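Long-range contacts in cellulose hydrolase (Bacillus licheniformis, PDB 4YZT), which hydrolyses internal beta-1,4-glucosidic bonds of cellulose as a tri-modular endoglucanase of glycoside hydrolase family 5: residues A[199-204]-A[221-226]; A[441-446]-A[530-535]; A[342-347]-A[426-431]. All coordinates share one frame; numbering follows the deposited sequence.

Followed from the N terminus, the chain closes contact 1 first, then contact 3, and last contact 2; the three loops run in series, neither nested nor crossed. Contact 1 is local: 16 residues separate its segments, and it lies in the unit of strand 194-196, helix 203-208 and strand 218-224 of the eight-stranded barrel. Contact 3 spans 78 residues and pairs the first and last strands of the sheet in the X2 module. Contact 2 spans 83 and does the same for a four-stranded sheet near the C terminus. The centres of contacts 2 and 3 are about 35 Å apart. The design is modular: contacts 2 and 3 join first strand to last, while contact 1 stays within one barrel unit.

Contact 1 (A[199-204]-A[221-226]); sequences LEDNKD and TYHYYS. With BGC (beta-D-glucopyranose), chain B.
D201 lays its CB over the imidazole of H223, 3.8 Å from the ring centroid and almost on the ring normal, a CH-pi contact centred on the face. With CG anti to the carbonyl carbon (chi1 -77°), its carboxylate slants across the ring, the two planes 46° apart, and OD2 comes within 3.2 Å of H223 CE1 without hydrogen-bonding the imidazole; that oxygen instead accepts from the backbone N of E162. The main chain closes the same pair, H223 N donating to D201 O over 2.9 Å. Two residues further on, K203 CB touches Y222 CD1 at 3.9 Å, and a water joins K203 N to H223 O. N202 caps helix 203-208, its OD1 accepting a hydrogen bond from E205 N and a weak one from D204 N. The contact lies within a beta-alpha-beta unit of the TIM barrel, where the loop after strand 194-196 meets strand 218-224. H223 ND1 bonds to E162 OE2 and, weakly at 3.3 Å, to O1 of a glucose unit of the bound cellotetraose. E162 is held at its backbone by D201 and at its carboxylate by H223, so D201 is a second-shell residue that probably positions E162 and H223, both in the sugar pocket.

Contact 2 (A[441-446]-A[530-535]); sequences FTISQS and VKVKIT
Strands 441-444 and 530-535 run parallel with their axes 30° apart, pairing F441 with V532 and so on in step to S444 with T535. This parallel beta ladder adds the edge strand to a mixed four-stranded sheet of the C-terminal module, in which the first and last strands lie next to each other. Its bonds zigzag: F441 N donates to K531 O, K533 N returns to F441 O at 2.7 Å, I443 N reaches K533 O, T535 N reaches I443 O, and Q445 N closes on T535 O.

On one face the contact is apolar. V530 CG1 meets the edge of the F441 ring, 3.7 Å from CD1, while I443 CD1 comes obliquely to 4.0 Å from V532 CG1. Beyond them F441 touches L452 and I454 of the neighbouring antiparallel sheet, consistent with two sheets packed as a sandwich.

The other face carries T442, S444, K533 and T535. T442 OG1 lies 3.6 Å from K533 CB, and T442 CG2 meets T535 CG2 at 3.8 Å. S444 OG is hydrogen-bonded to O of the C-terminal carboxylate of P536. Past the end of the strand, the side chains of Q445 and I534 cross at about a right angle, Q445 CG 3.6 Å from I534 CG2. At T535, OG1 stands between the backbone N and carbonyl carbon (chi1 58°) and gives I443 O a second, weak hydrogen bond of 3.4 Å.

Contact 3 (A[342-347]-A[426-431]); sequences ADLFIK and MDIILY
L344 O receives I429 N at 2.7 Å, the shortest bond of the parallel ladder joining strands 338-347 and 424-431, neighbours in the beta sheet of the X2 module. On one face L344 CD2 lies alongside I428 CD1, 3.8 Å apart, and I346 CD1 touches I428 CG2. On the other, I429 CD1 sits over the F345 ring, offset toward its rim and 3.8 Å from CE1. F345 CB lies 3.9 Å from Y431 CD1. Y431 carries CG between its backbone N and carbonyl carbon (chi1 83°), and its ring lies obliquely across the K347 side chain. There K347 CB is 3.6 Å from Y431 CZ, with CG over the ring face, while NZ makes a salt bridge with D433. A water 2.8 Å from Y431 OH also meets K347 NZ weakly. An alanine for Y431 would probably leave the aliphatic chain of K347 without its aromatic cover, open a gap beside F345 CB and lose the water link. At the far end D343 OD1 and D427 OD2, like charges, stand 3.7 Å apart. D427 OD1 is also hydrogen-bonded to Q413 NE2. Both carboxylates form salt bridges with K280 NZ, so this lysine probably offsets their repulsion and ties the X2 sheet to the catalytic domain.

Contact 1 (A[199-204]-A[221-226])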
loop_
_atom_site.group_PDB
_atom_site.type_symbol
_atom_site.label_atom_id
_atom_site.label_comp_id
_atom_site.label_asym_id
_atom_site.label_seq_id
_atom_site.Cartn_x
_atom_site.Cartn_y
_atom_site.Cartn_z
ATOM N N LEU A 199 -7.045 -12.246 -15.678
ATOM C CA LEU A 199 -6.062 -12.993 -14.896
ATOM C C LEU A 199 -5.240 -12.083 -13.989
ATOM O O LEU A 199 -4.774 -11.032 -14.419
ATOM C CB LEU A 199 -5.122 -13.777 -15.815
ATOM C CG LEU A 199 -5.811 -14.985 -16.437
ATOM C CD1 LEU A 199 -4.991 -15.552 -17.595
ATOM C CD2 LEU A 199 -6.041 -16.031 -15.357
ATOM N N GLU A 200 -5.093 -12.505 -12.734
ATOM C CA GLU A 200 -4.254 -11.837 -11.744
ATOM C C GLU A 200 -4.679 -10.399 -11.432
ATOM O O GLU A 200 -3.881 -9.632 -10.893
ATOM C CB GLU A 200 -2.781 -11.868 -12.203
ATOM C CG GLU A 200 -2.234 -13.283 -12.345
ATOM C CD GLU A 200 -0.733 -13.333 -12.602
ATOM O OE1 GLU A 200 -0.183 -12.367 -13.169
ATOM O OE2 GLU A 200 -0.102 -14.347 -12.238
ATOM N N ASP A 201 -5.939 -10.060 -11.735
ATOM C CA ASP A 201 -6.443 -8.693 -11.618
ATOM C C ASP A 201 -5.482 -7.722 -12.293
ATOM O O ASP A 201 -5.280 -6.605 -11.834
ATOM C CB ASP A 201 -6.653 -8.301 -10.144
ATOM C CG ASP A 201 -7.914 -8.918 -9.551
ATOM O OD1 ASP A 201 -8.921 -9.052 -10.281
ATOM O OD2 ASP A 201 -7.896 -9.282 -8.358
ATOM N N ASN A 202 -4.875 -8.165 -13.385
ATOM C CA ASN A 202 -3.837 -7.379 -14.029
ATOM C C ASN A 202 -4.427 -6.482 -15.118
ATOM O O ASN A 202 -5.316 -6.883 -15.872
ATOM C CB ASN A 202 -2.742 -8.305 -14.590
ATOM C CG ASN A 202 -1.719 -7.564 -15.430
ATOM O OD1 ASN A 202 -1.920 -7.370 -16.627
ATOM N ND2 ASN A 202 -0.616 -7.153 -14.811
ATOM N N LYS A 203 -3.919 -5.259 -15.186
ATOM C CA LYS A 203 -4.432 -4.248 -16.105
ATOM C C LYS A 203 -4.247 -4.644 -17.578
ATOM O O LYS A 203 -5.103 -4.385 -18.422
ATOM C CB LYS A 203 -3.744 -2.922 -15.790
ATOM C CG LYS A 203 -3.607 -1.959 -16.925
ATOM C CD LYS A 203 -2.483 -0.992 -16.619
ATOM C CE LYS A 203 -1.135 -1.544 -17.057
ATOM N NZ LYS A 203 -0.885 -1.329 -18.516
ATOM N N ASP A 204 -3.142 -5.305 -17.891
ATOM C CA ASP A 204 -2.897 -5.669 -19.280
ATOM C C ASP A 204 -3.759 -6.855 -19.690
ATOM O O ASP A 204 -4.207 -6.931 -20.835
ATOM C CB ASP A 204 -1.411 -5.947 -19.498
ATOM C CG ASP A 204 -0.571 -4.692 -19.358
ATOM O OD1 ASP A 204 -0.977 -3.647 -19.908
ATOM O OD2 ASP A 204 0.473 -4.733 -18.674
ATOM N N THR A 221 -12.290 -4.487 -12.746
ATOM C CA THR A 221 -11.274 -4.218 -11.743
ATOM C C THR A 221 -9.877 -4.606 -12.203
ATOM O O THR A 221 -9.701 -5.467 -13.067
ATOM C CB THR A 221 -11.596 -4.953 -10.414
ATOM O OG1 THR A 221 -10.827 -4.389 -9.335
ATOM C CG2 THR A 221 -11.344 -6.460 -10.538
ATOM N N TYR A 222 -8.893 -3.926 -11.632
ATOM C CA TYR A 222 -7.491 -4.333 -11.695
ATOM C C TYR A 222 -6.828 -3.844 -10.412
ATOM O O TYR A 222 -7.428 -3.071 -9.641
ATOM C CB TYR A 222 -6.788 -3.779 -12.947
ATOM C CG TYR A 222 -6.698 -2.270 -13.030
ATOM C CD1 TYR A 222 -5.558 -1.598 -12.602
ATOM C CD2 TYR A 222 -7.745 -1.514 -13.551
ATOM C CE1 TYR A 222 -5.473 -0.217 -12.673
ATOM C CE2 TYR A 222 -7.665 -0.121 -13.631
ATOM C CZ TYR A 222 -6.525 0.518 -13.188
ATOM O OH TYR A 222 -6.422 1.891 -13.261
ATOM N N HIS A 223 -5.608 -4.314 -10.169
ATOM C CA HIS A 223 -4.799 -3.812 -9.064
ATOM C C HIS A 223 -3.604 -3.069 -9.647
ATOM O O HIS A 223 -3.142 -3.377 -10.758
ATOM C CB HIS A 223 -4.328 -4.955 -8.153
ATOM C CG HIS A 223 -5.449 -5.710 -7.504
ATOM N ND1 HIS A 223 -5.239 -6.850 -6.759
ATOM C CD2 HIS A 223 -6.785 -5.478 -7.475
ATOM C CE1 HIS A 223 -6.401 -7.294 -6.304
ATOM N NE2 HIS A 223 -7.355 -6.483 -6.733
ATOM N N TYR A 224 -3.085 -2.101 -8.904
ATOM C CA TYR A 224 -1.959 -1.327 -9.414
ATOM C C TYR A 224 -0.898 -1.145 -8.358
ATOM O O TYR A 224 -1.157 -0.510 -7.334
ATOM C CB TYR A 224 -2.423 0.043 -9.909
ATOM C CG TYR A 224 -1.366 0.779 -10.703
ATOM C CD1 TYR A 224 -1.156 0.482 -12.048
ATOM C CD2 TYR A 224 -0.561 1.752 -10.110
ATOM C CE1 TYR A 224 -0.180 1.142 -12.791
ATOM C CE2 TYR A 224 0.412 2.429 -10.847
ATOM C CZ TYR A 224 0.598 2.115 -12.189
ATOM O OH TYR A 224 1.558 2.763 -12.941
ATOM N N TYR A 225 0.291 -1.679 -8.623
ATOM C CA TYR A 225 1.413 -1.582 -7.688
ATOM C C TYR A 225 2.725 -1.254 -8.411
ATOM O O TYR A 225 3.779 -1.798 -8.072
ATOM C CB TYR A 225 1.581 -2.891 -6.923
ATOM C CG TYR A 225 0.560 -3.194 -5.838
ATOM C CD1 TYR A 225 0.470 -2.406 -4.683
ATOM C CD2 TYR A 225 -0.280 -4.306 -5.945
ATOM C CE1 TYR A 225 -0.438 -2.706 -3.677
ATOM C CE2 TYR A 225 -1.190 -4.620 -4.938
ATOM C CZ TYR A 225 -1.258 -3.821 -3.810
ATOM O OH TYR A 225 -2.160 -4.135 -2.813
ATOM N N SER A 226 2.664 -0.375 -9.410
ATOM C CA SER A 226 3.862 -0.027 -10.170
ATOM C C SER A 226 4.440 1.324 -9.782
ATOM O O SER A 226 3.705 2.262 -9.483
ATOM C CB SER A 226 3.557 -0.051 -11.666
ATOM O OG SER A 226 3.200 -1.363 -12.051
HETATM C C2 BGC B . -3.057 -9.360 -2.942
HETATM C C3 BGC B . -2.863 -8.970 -1.519
HETATM C C4 BGC B . -1.447 -8.782 -1.195
HETATM C C5 BGC B . -0.863 -7.726 -2.134
HETATM C C6 BGC B . 0.567 -7.335 -1.880
HETATM C C1 BGC B . -2.380 -8.268 -3.724
HETATM O O1 BGC B . -2.720 -8.168 -5.075
HETATM O O2 BGC B . -4.469 -9.359 -3.322
HETATM O O3 BGC B . -3.517 -9.928 -0.573
HETATM O O4 BGC B . -1.339 -8.379 0.217
HETATM O O5 BGC B . -0.955 -8.259 -3.493
HETATM O O6 BGC B . 1.373 -8.466 -2.171
HETATM O O HOH W 1 -8.024 -7.411 -14.262
HETATM O O HOH W 2 -2.351 -4.202 -13.267
#

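Contact 2 (A[441-446]-A[530-535])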
loop_
_atom_site.group_PDB
_atom_site.type_symbol
_atom_site.label_atom_id
_atom_site.label_comp_id
_atom_site.label_asym_id
_atom_site.label_seq_id
_atom_site.Cartn_x
_atom_site.Cartn_y
_atom_site.Cartn_z
ATOM N N PHE A 441 31.069 -8.892 12.297
ATOM C CA PHE A 441 30.415 -10.064 12.866
ATOM C C PHE A 441 30.926 -11.320 12.183
ATOM O O PHE A 441 31.170 -11.320 10.985
ATOM C CB PHE A 441 28.893 -9.969 12.716
ATOM C CG PHE A 441 28.285 -8.820 13.464
ATOM C CD1 PHE A 441 28.288 -7.537 12.916
ATOM C CD2 PHE A 441 27.708 -9.018 14.710
ATOM C CE1 PHE A 441 27.734 -6.475 13.608
ATOM C CE2 PHE A 441 27.148 -7.958 15.402
ATOM C CZ PHE A 441 27.156 -6.690 14.849
ATOM N N THR A 442 31.088 -12.389 12.946
ATOM C CA THR A 442 31.475 -13.665 12.366
ATOM C C THR A 442 30.304 -14.613 12.510
ATOM O O THR A 442 29.716 -14.732 13.587
ATOM C CB THR A 442 32.732 -14.233 13.032
ATOM O OG1 THR A 442 33.819 -13.326 12.824
ATOM C CG2 THR A 442 33.108 -15.612 12.448
ATOM N N ILE A 443 29.943 -15.252 11.406
ATOM C CA ILE A 443 28.841 -16.198 11.383
ATOM C C ILE A 443 29.345 -17.587 10.985
ATOM O O ILE A 443 30.092 -17.736 10.018
ATOM C CB ILE A 443 27.744 -15.734 10.419
ATOM C CG1 ILE A 443 27.082 -14.471 10.981
ATOM C CG2 ILE A 443 26.717 -16.834 10.187
ATOM C CD1 ILE A 443 25.895 -14.013 10.215
ATOM N N SER A 444 28.945 -18.592 11.756
ATOM C CA SER A 444 29.178 -19.980 11.401
ATOM C C SER A 444 28.015 -20.479 10.544
ATOM O O SER A 444 26.848 -20.397 10.952
ATOM C CB SER A 444 29.341 -20.826 12.657
ATOM O OG SER A 444 29.325 -22.204 12.338
ATOM N N GLN A 445 28.333 -20.990 9.356
ATOM C CA GLN A 445 27.305 -21.411 8.391
ATOM C C GLN A 445 26.384 -22.502 8.930
ATOM O O GLN A 445 25.200 -22.559 8.590
ATOM C CB GLN A 445 27.949 -21.915 7.101
ATOM C CG GLN A 445 28.814 -20.907 6.382
ATOM C CD GLN A 445 29.425 -21.481 5.117
ATOM O OE1 GLN A 445 30.518 -22.053 5.144
ATOM N NE2 GLN A 445 28.732 -21.318 3.998
ATOM N N SER A 446 26.940 -23.374 9.759
ATOM C CA SER A 446 26.186 -24.486 10.320
ATOM C C SER A 446 25.381 -24.057 11.539
ATOM O O SER A 446 24.563 -24.817 12.053
ATOM C CB SER A 446 27.129 -25.627 10.697
ATOM O OG SER A 446 28.075 -25.195 11.657
ATOM N N VAL A 530 29.074 -2.622 7.558
ATOM C CA VAL A 530 29.209 -3.779 8.435
ATOM C C VAL A 530 29.841 -4.928 7.672
ATOM O O VAL A 530 29.357 -5.306 6.597
ATOM C CB VAL A 530 27.844 -4.252 9.001
ATOM C CG1 VAL A 530 28.035 -5.476 9.899
ATOM C CG2 VAL A 530 27.149 -3.118 9.755
ATOM N N LYS A 531 30.910 -5.486 8.228
ATOM C CA LYS A 531 31.582 -6.625 7.612
ATOM C C LYS A 531 31.114 -7.914 8.259
ATOM O O LYS A 531 30.973 -7.986 9.474
ATOM C CB LYS A 531 33.104 -6.475 7.718
ATOM C CG LYS A 531 33.624 -5.307 6.892
ATOM C CD LYS A 531 35.126 -5.314 6.743
ATOM C CE LYS A 531 35.561 -4.229 5.764
ATOM N NZ LYS A 531 35.000 -4.444 4.392
ATOM N N VAL A 532 30.848 -8.929 7.447
ATOM C CA VAL A 532 30.428 -10.211 7.992
ATOM C C VAL A 532 31.395 -11.301 7.534
ATOM O O VAL A 532 31.547 -11.546 6.334
ATOM C CB VAL A 532 28.976 -10.552 7.581
ATOM C CG1 VAL A 532 28.589 -11.938 8.056
ATOM C CG2 VAL A 532 28.004 -9.502 8.139
ATOM N N LYS A 533 32.066 -11.920 8.503
ATOM C CA LYS A 533 33.005 -13.004 8.239
ATOM C C LYS A 533 32.294 -14.355 8.296
ATOM O O LYS A 533 31.393 -14.565 9.112
ATOM C CB LYS A 533 34.162 -12.984 9.245
ATOM C CG LYS A 533 34.837 -11.635 9.424
ATOM C CD LYS A 533 35.455 -11.136 8.136
ATOM C CE LYS A 533 36.051 -9.751 8.329
ATOM N NZ LYS A 533 36.373 -9.077 7.037
ATOM N N ILE A 534 32.710 -15.270 7.431
ATOM C CA ILE A 534 32.090 -16.584 7.338
ATOM C C ILE A 534 33.046 -17.690 7.788
ATOM O O ILE A 534 34.186 -17.754 7.329
ATOM C CB ILE A 534 31.614 -16.866 5.888
ATOM C CG1 ILE A 534 30.475 -15.921 5.516
ATOM C CG2 ILE A 534 31.172 -18.310 5.731
ATOM C CD1 ILE A 534 29.343 -15.934 6.525
ATOM N N THR A 535 32.589 -18.543 8.704
ATOM C CA THR A 535 33.313 -19.763 9.066
ATOM C C THR A 535 32.408 -20.970 8.811
ATOM O O THR A 535 31.206 -20.792 8.616
ATOM C CB THR A 535 33.745 -19.762 10.538
ATOM O OG1 THR A 535 32.586 -19.608 11.365
ATOM C CG2 THR A 535 34.736 -18.645 10.812
#

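Contact 3 (A[342-347]-A[426-431])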
loop_
_atom_site.group_PDB
_atom_site.type_symbol
_atom_site.label_atom_id
_atom_site.label_comp_id
_atom_site.label_asym_id
_atom_site.label_seq_id
_atom_site.Cartn_x
_atom_site.Cartn_y
_atom_site.Cartn_z
ATOM N N ALA A 342 10.286 17.080 2.869
ATOM C CA ALA A 342 9.319 16.811 3.924
ATOM C C ALA A 342 10.030 16.516 5.237
ATOM O O ALA A 342 9.472 16.707 6.314
ATOM C CB ALA A 342 8.414 15.650 3.535
ATOM N N ASP A 343 11.257 16.014 5.134
ATOM C CA ASP A 343 12.115 15.801 6.295
ATOM C C ASP A 343 13.359 16.660 6.170
ATOM O O ASP A 343 14.147 16.493 5.236
ATOM C CB ASP A 343 12.510 14.331 6.421
ATOM C CG ASP A 343 11.481 13.502 7.165
ATOM O OD1 ASP A 343 10.830 14.020 8.100
ATOM O OD2 ASP A 343 11.332 12.311 6.820
ATOM N N LEU A 344 13.546 17.582 7.108
ATOM C CA LEU A 344 14.727 18.427 7.081
ATOM C C LEU A 344 15.754 17.936 8.106
ATOM O O LEU A 344 15.508 17.997 9.310
ATOM C CB LEU A 344 14.343 19.881 7.344
ATOM C CG LEU A 344 15.509 20.864 7.380
ATOM C CD1 LEU A 344 16.218 20.821 6.033
ATOM C CD2 LEU A 344 15.013 22.266 7.697
ATOM N N PHE A 345 16.893 17.441 7.615
ATOM C CA PHE A 345 17.973 16.935 8.462
ATOM C C PHE A 345 19.042 18.002 8.712
ATOM O O PHE A 345 19.625 18.542 7.773
ATOM C CB PHE A 345 18.630 15.701 7.828
ATOM C CG PHE A 345 17.757 14.477 7.809
ATOM C CD1 PHE A 345 17.777 13.575 8.866
ATOM C CD2 PHE A 345 16.922 14.220 6.734
ATOM C CE1 PHE A 345 16.974 12.429 8.840
ATOM C CE2 PHE A 345 16.119 13.086 6.709
ATOM C CZ PHE A 345 16.151 12.192 7.755
ATOM N N ILE A 346 19.293 18.308 9.979
ATOM C CA ILE A 346 20.335 19.259 10.345
ATOM C C ILE A 346 21.366 18.534 11.214
ATOM O O ILE A 346 21.012 17.916 12.218
ATOM C CB ILE A 346 19.739 20.491 11.091
ATOM C CG1 ILE A 346 18.887 21.323 10.128
ATOM C CG2 ILE A 346 20.841 21.358 11.695
ATOM C CD1 ILE A 346 17.994 22.309 10.811
ATOM N N LYS A 347 22.635 18.594 10.826
ATOM C CA LYS A 347 23.653 17.870 11.571
ATOM C C LYS A 347 24.088 18.658 12.793
ATOM O O LYS A 347 24.263 19.879 12.729
ATOM C CB LYS A 347 24.863 17.567 10.691
ATOM C CG LYS A 347 25.917 16.700 11.362
ATOM C CD LYS A 347 26.880 16.145 10.340
ATOM C CE LYS A 347 27.931 15.256 10.983
ATOM N NZ LYS A 347 28.881 14.732 9.971
ATOM N N MET A 426 6.390 19.228 7.873
ATOM C CA MET A 426 7.831 19.031 7.728
ATOM C C MET A 426 8.500 18.764 9.077
ATOM O O MET A 426 8.419 19.590 9.986
ATOM C CB MET A 426 8.465 20.259 7.065
ATOM C CG MET A 426 9.939 20.108 6.714
ATOM S SD MET A 426 10.625 21.609 5.981
ATOM C CE MET A 426 10.800 22.634 7.424
ATOM N N ASP A 427 9.162 17.615 9.210
ATOM C CA ASP A 427 9.907 17.319 10.429
ATOM C C ASP A 427 11.258 18.014 10.381
ATOM O O ASP A 427 11.948 17.967 9.359
ATOM C CB ASP A 427 10.110 15.814 10.609
ATOM C CG ASP A 427 8.861 15.092 11.083
ATOM O OD1 ASP A 427 7.786 15.713 11.201
ATOM O OD2 ASP A 427 8.961 13.875 11.333
ATOM N N ILE A 428 11.615 18.687 11.472
ATOM C CA ILE A 428 12.946 19.249 11.614
ATOM C C ILE A 428 13.743 18.285 12.495
ATOM O O ILE A 428 13.449 18.136 13.670
ATOM C CB ILE A 428 12.917 20.652 12.235
ATOM C CG1 ILE A 428 11.979 21.566 11.442
ATOM C CG2 ILE A 428 14.339 21.212 12.336
ATOM C CD1 ILE A 428 12.665 22.682 10.697
ATOM N N ILE A 429 14.737 17.629 11.912
ATOM C CA ILE A 429 15.414 16.520 12.563
ATOM C C ILE A 429 16.879 16.824 12.844
ATOM O O ILE A 429 17.652 17.085 11.919
ATOM C CB ILE A 429 15.345 15.245 11.696
ATOM C CG1 ILE A 429 13.899 14.939 11.294
ATOM C CG2 ILE A 429 15.992 14.070 12.421
ATOM C CD1 ILE A 429 13.774 13.804 10.271
ATOM N N LEU A 430 17.263 16.789 14.116
ATOM C CA LEU A 430 18.670 16.871 14.477
ATOM C C LEU A 430 19.320 15.493 14.405
ATOM O O LEU A 430 18.807 14.539 14.985
ATOM C CB LEU A 430 18.831 17.447 15.887
ATOM C CG LEU A 430 20.251 17.755 16.385
ATOM C CD1 LEU A 430 20.875 18.875 15.562
ATOM C CD2 LEU A 430 20.227 18.134 17.869
ATOM N N TYR A 431 20.439 15.382 13.702
ATOM C CA TYR A 431 21.136 14.095 13.634
ATOM C C TYR A 431 22.620 14.255 13.861
ATOM O O TYR A 431 23.150 15.375 13.845
ATOM C CB TYR A 431 20.895 13.390 12.293
ATOM C CG TYR A 431 21.793 13.843 11.160
ATOM C CD1 TYR A 431 21.470 14.958 10.399
ATOM C CD2 TYR A 431 22.954 13.148 10.841
ATOM C CE1 TYR A 431 22.276 15.372 9.361
ATOM C CE2 TYR A 431 23.773 13.559 9.804
ATOM C CZ TYR A 431 23.422 14.667 9.063
ATOM O OH TYR A 431 24.232 15.077 8.036
HETATM O O HOH W 3 26.643 13.799 7.541
#